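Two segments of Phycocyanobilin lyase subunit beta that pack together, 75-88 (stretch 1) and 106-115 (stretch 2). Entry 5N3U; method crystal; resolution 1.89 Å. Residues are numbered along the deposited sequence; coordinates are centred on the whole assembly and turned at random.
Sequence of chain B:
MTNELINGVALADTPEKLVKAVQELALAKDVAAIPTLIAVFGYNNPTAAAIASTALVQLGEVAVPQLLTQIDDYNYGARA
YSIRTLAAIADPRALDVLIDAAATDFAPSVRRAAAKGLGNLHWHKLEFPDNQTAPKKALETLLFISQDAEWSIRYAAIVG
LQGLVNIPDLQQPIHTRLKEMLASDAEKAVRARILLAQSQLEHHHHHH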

# COMPACT_ATOMS: atom_id res chain seq x y z
N ASN B 75 2.54 3.11 -7.75
CA ASN B 75 3.69 2.37 -7.28
C ASN B 75 4.39 3.24 -6.28
O ASN B 75 5.15 4.14 -6.69
CB ASN B 75 4.59 1.88 -8.47
CG ASN B 75 5.87 1.22 -8.02
OD1 ASN B 75 6.29 1.32 -6.90
ND2 ASN B 75 6.53 0.57 -8.93
N TYR B 76 4.21 2.97 -4.98
CA TYR B 76 4.77 3.80 -3.96
C TYR B 76 6.31 3.77 -4.00
O TYR B 76 6.93 4.75 -3.62
CB TYR B 76 4.25 3.49 -2.56
CG TYR B 76 4.66 2.18 -1.97
CD1 TYR B 76 5.91 2.02 -1.41
CD2 TYR B 76 3.79 1.06 -2.00
CE1 TYR B 76 6.33 0.78 -0.89
CE2 TYR B 76 4.20 -0.16 -1.48
CZ TYR B 76 5.48 -0.31 -0.98
OH TYR B 76 5.84 -1.49 -0.44
N GLY B 77 6.88 2.66 -4.43
CA GLY B 77 8.37 2.52 -4.47
C GLY B 77 8.90 3.55 -5.43
O GLY B 77 9.84 4.32 -5.11
N ALA B 78 8.26 3.61 -6.58
CA ALA B 78 8.68 4.60 -7.62
C ALA B 78 8.43 6.01 -7.22
O ALA B 78 9.25 6.90 -7.41
CB ALA B 78 7.94 4.30 -8.88
N ARG B 79 7.27 6.22 -6.58
CA ARG B 79 6.85 7.54 -6.18
C ARG B 79 7.80 8.17 -5.18
O ARG B 79 8.04 9.39 -5.23
CB ARG B 79 5.39 7.45 -5.67
CG ARG B 79 4.79 8.76 -5.33
CD ARG B 79 3.24 8.69 -5.29
NE ARG B 79 2.73 7.92 -4.16
CZ ARG B 79 2.24 6.66 -4.19
NH1 ARG B 79 1.82 6.12 -3.07
NH2 ARG B 79 2.22 5.91 -5.32
N ALA B 80 8.36 7.36 -4.30
CA ALA B 80 9.23 7.82 -3.30
C ALA B 80 10.49 8.41 -3.97
O ALA B 80 11.02 9.36 -3.50
CB ALA B 80 9.64 6.67 -2.41
N TYR B 81 10.95 7.79 -5.04
CA TYR B 81 12.09 8.28 -5.81
C TYR B 81 11.77 9.57 -6.49
O TYR B 81 12.62 10.48 -6.49
CB TYR B 81 12.59 7.26 -6.86
CG TYR B 81 13.36 6.14 -6.24
CD1 TYR B 81 14.64 6.38 -5.72
CD2 TYR B 81 12.85 4.84 -6.19
CE1 TYR B 81 15.38 5.34 -5.14
CE2 TYR B 81 13.58 3.77 -5.61
CZ TYR B 81 14.84 4.05 -5.07
OH TYR B 81 15.60 3.02 -4.53
N SER B 82 10.58 9.72 -7.06
CA SER B 82 10.20 11.01 -7.64
C SER B 82 10.27 12.11 -6.61
O SER B 82 10.82 13.17 -6.83
CB SER B 82 8.83 10.99 -8.26
OG SER B 82 8.80 10.18 -9.39
N ILE B 83 9.68 11.85 -5.46
CA ILE B 83 9.62 12.83 -4.41
C ILE B 83 11.02 13.14 -3.88
O ILE B 83 11.34 14.28 -3.58
CB ILE B 83 8.73 12.38 -3.29
CG1 ILE B 83 7.29 12.12 -3.81
CG2 ILE B 83 8.78 13.43 -2.18
CD1 ILE B 83 6.65 13.32 -4.44
N ARG B 84 11.85 12.11 -3.70
CA ARG B 84 13.20 12.33 -3.25
C ARG B 84 14.04 13.21 -4.25
O ARG B 84 14.84 14.04 -3.85
CB ARG B 84 13.89 11.00 -2.95
CG ARG B 84 15.20 11.16 -2.14
CD ARG B 84 15.74 9.85 -1.55
NE ARG B 84 14.66 8.98 -1.02
CZ ARG B 84 14.16 7.88 -1.57
NH1 ARG B 84 14.54 7.45 -2.75
NH2 ARG B 84 13.19 7.21 -0.93
N THR B 85 13.84 12.97 -5.51
CA THR B 85 14.51 13.64 -6.55
C THR B 85 14.06 15.08 -6.61
O THR B 85 14.90 16.00 -6.64
CB THR B 85 14.22 12.97 -7.86
OG1 THR B 85 14.65 11.61 -7.78
CG2 THR B 85 14.93 13.62 -8.97
N LEU B 86 12.77 15.32 -6.56
CA LEU B 86 12.28 16.71 -6.41
C LEU B 86 12.79 17.41 -5.20
O LEU B 86 13.15 18.60 -5.28
CB LEU B 86 10.73 16.73 -6.38
CG LEU B 86 10.09 16.46 -7.66
CD1 LEU B 86 8.66 15.95 -7.50
CD2 LEU B 86 10.23 17.65 -8.59
N ALA B 87 12.85 16.72 -4.06
CA ALA B 87 13.34 17.31 -2.84
C ALA B 87 14.84 17.68 -3.03
O ALA B 87 15.24 18.74 -2.65
CB ALA B 87 13.21 16.34 -1.63
N ALA B 88 15.62 16.81 -3.65
CA ALA B 88 17.08 17.09 -3.83
C ALA B 88 17.34 18.22 -4.83
O ALA B 88 18.27 19.01 -4.64
CB ALA B 88 17.74 15.82 -4.36
N PHE B 106 -0.19 7.44 1.70
CA PHE B 106 -0.17 6.44 2.75
C PHE B 106 1.23 5.85 2.93
O PHE B 106 1.53 5.39 3.98
CB PHE B 106 -1.11 5.29 2.48
CG PHE B 106 -2.53 5.60 2.80
CD1 PHE B 106 -3.02 5.50 4.12
CD2 PHE B 106 -3.40 6.00 1.79
CE1 PHE B 106 -4.35 5.81 4.41
CE2 PHE B 106 -4.73 6.29 2.08
CZ PHE B 106 -5.19 6.20 3.40
N ALA B 107 2.09 5.91 1.90
CA ALA B 107 3.38 5.27 2.00
C ALA B 107 4.39 6.05 2.82
O ALA B 107 4.76 7.15 2.46
CB ALA B 107 3.92 5.06 0.63
N PRO B 108 4.91 5.45 3.91
CA PRO B 108 5.86 6.15 4.73
C PRO B 108 7.12 6.61 4.03
O PRO B 108 7.55 7.72 4.30
CB PRO B 108 6.24 5.16 5.81
CG PRO B 108 5.06 4.28 5.97
CD PRO B 108 4.46 4.20 4.53
N SER B 109 7.67 5.81 3.13
CA SER B 109 8.85 6.19 2.42
C SER B 109 8.56 7.47 1.62
O SER B 109 9.44 8.37 1.51
CB SER B 109 9.29 5.07 1.41
OG SER B 109 8.21 4.62 0.59
N VAL B 110 7.33 7.58 1.08
CA VAL B 110 6.98 8.77 0.30
C VAL B 110 6.85 9.98 1.19
O VAL B 110 7.36 11.06 0.87
CB VAL B 110 5.69 8.55 -0.47
CG1 VAL B 110 5.16 9.87 -1.06
CG2 VAL B 110 5.91 7.55 -1.55
N ARG B 111 6.10 9.85 2.27
CA ARG B 111 5.88 10.93 3.20
C ARG B 111 7.17 11.48 3.82
O ARG B 111 7.29 12.71 4.01
CB ARG B 111 4.91 10.45 4.30
CG ARG B 111 3.56 9.96 3.80
CD ARG B 111 2.58 9.56 4.90
NE ARG B 111 2.17 10.78 5.56
CZ ARG B 111 1.64 10.85 6.76
NH1 ARG B 111 1.38 9.75 7.48
NH2 ARG B 111 1.35 12.03 7.23
N ARG B 112 8.11 10.60 4.21
CA ARG B 112 9.30 11.03 4.86
C ARG B 112 10.14 11.84 3.91
O ARG B 112 10.76 12.84 4.33
CB ARG B 112 10.14 9.88 5.42
CG ARG B 112 9.42 9.12 6.57
CD ARG B 112 10.27 8.06 7.21
NE ARG B 112 10.68 7.06 6.24
CZ ARG B 112 10.29 5.76 6.24
NH1 ARG B 112 9.50 5.27 7.19
NH2 ARG B 112 10.69 4.99 5.28
N ALA B 113 10.21 11.40 2.66
CA ALA B 113 10.99 12.10 1.62
C ALA B 113 10.44 13.49 1.39
O ALA B 113 11.18 14.42 1.18
CB ALA B 113 11.03 11.29 0.30
N ALA B 114 9.11 13.62 1.44
CA ALA B 114 8.46 14.87 1.21
C ALA B 114 8.67 15.84 2.40
O ALA B 114 8.99 16.99 2.19
CB ALA B 114 7.01 14.62 0.96
N ALA B 115 8.60 15.32 3.63
CA ALA B 115 8.78 16.07 4.86
C ALA B 115 10.17 16.70 4.90
O ALA B 115 10.30 17.90 5.10
CB ALA B 115 8.57 15.15 6.05
O HOH W 1 11.98 8.05 1.79

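Two nearly parallel helices of phycocyanobilin lyase subunit beta pack here through apolar side chains, many of them alanines, with no direct hydrogen bond between them and a single water joining their polar margin. The case illustrates a general rule: helices can approach closely where many of the residues between them are short. The axes of helix 76-88 and helix 108-115 come within 8.3 Å and differ by only 5° in direction, so the contact runs along their length rather than being confined to one crossing point. The backbones are close at two places where one partner is an alanine: Ala-80 CA lies 4.4 Å from Val-110 CA, and Arg-84 CA lies 5.4 Å from Ala-113 CA.

Val-110 buries more surface than any other residue in the contact. Its CG2 lies 3.9 Å from Ala-80 CB and also reaches the backbone, 3.6 Å from Tyr-76 O, filling the space beside the first turn of the opposing helix. One turn further on, Ile-83 points toward the second helix and packs along it: its CG1 is 4.1 Å from Val-110 CG1, while its CG2 is 4.0 Å from Ala-113 CB and 3.8 Å from Ala-114 CB. Ala-87 extends the row, its CB 4.0 Å from Ala-113 O.

At the N-terminal end, Tyr-76 CB meets Ala-107 CB at 3.6 Å, just where the second helix begins. The first helix is capped by its own stretch: Asn-75 OD1 accepts from Ala-78 N at 3.0 Å and, weakly, from Gly-77 N at 2.9 Å.

Polar linkage is indirect. A water accepts from Arg-84 NH2 at 3.1 Å and donates to Ser-109 O at 2.6 Å, so the arginine reaches the neighbouring backbone without touching it.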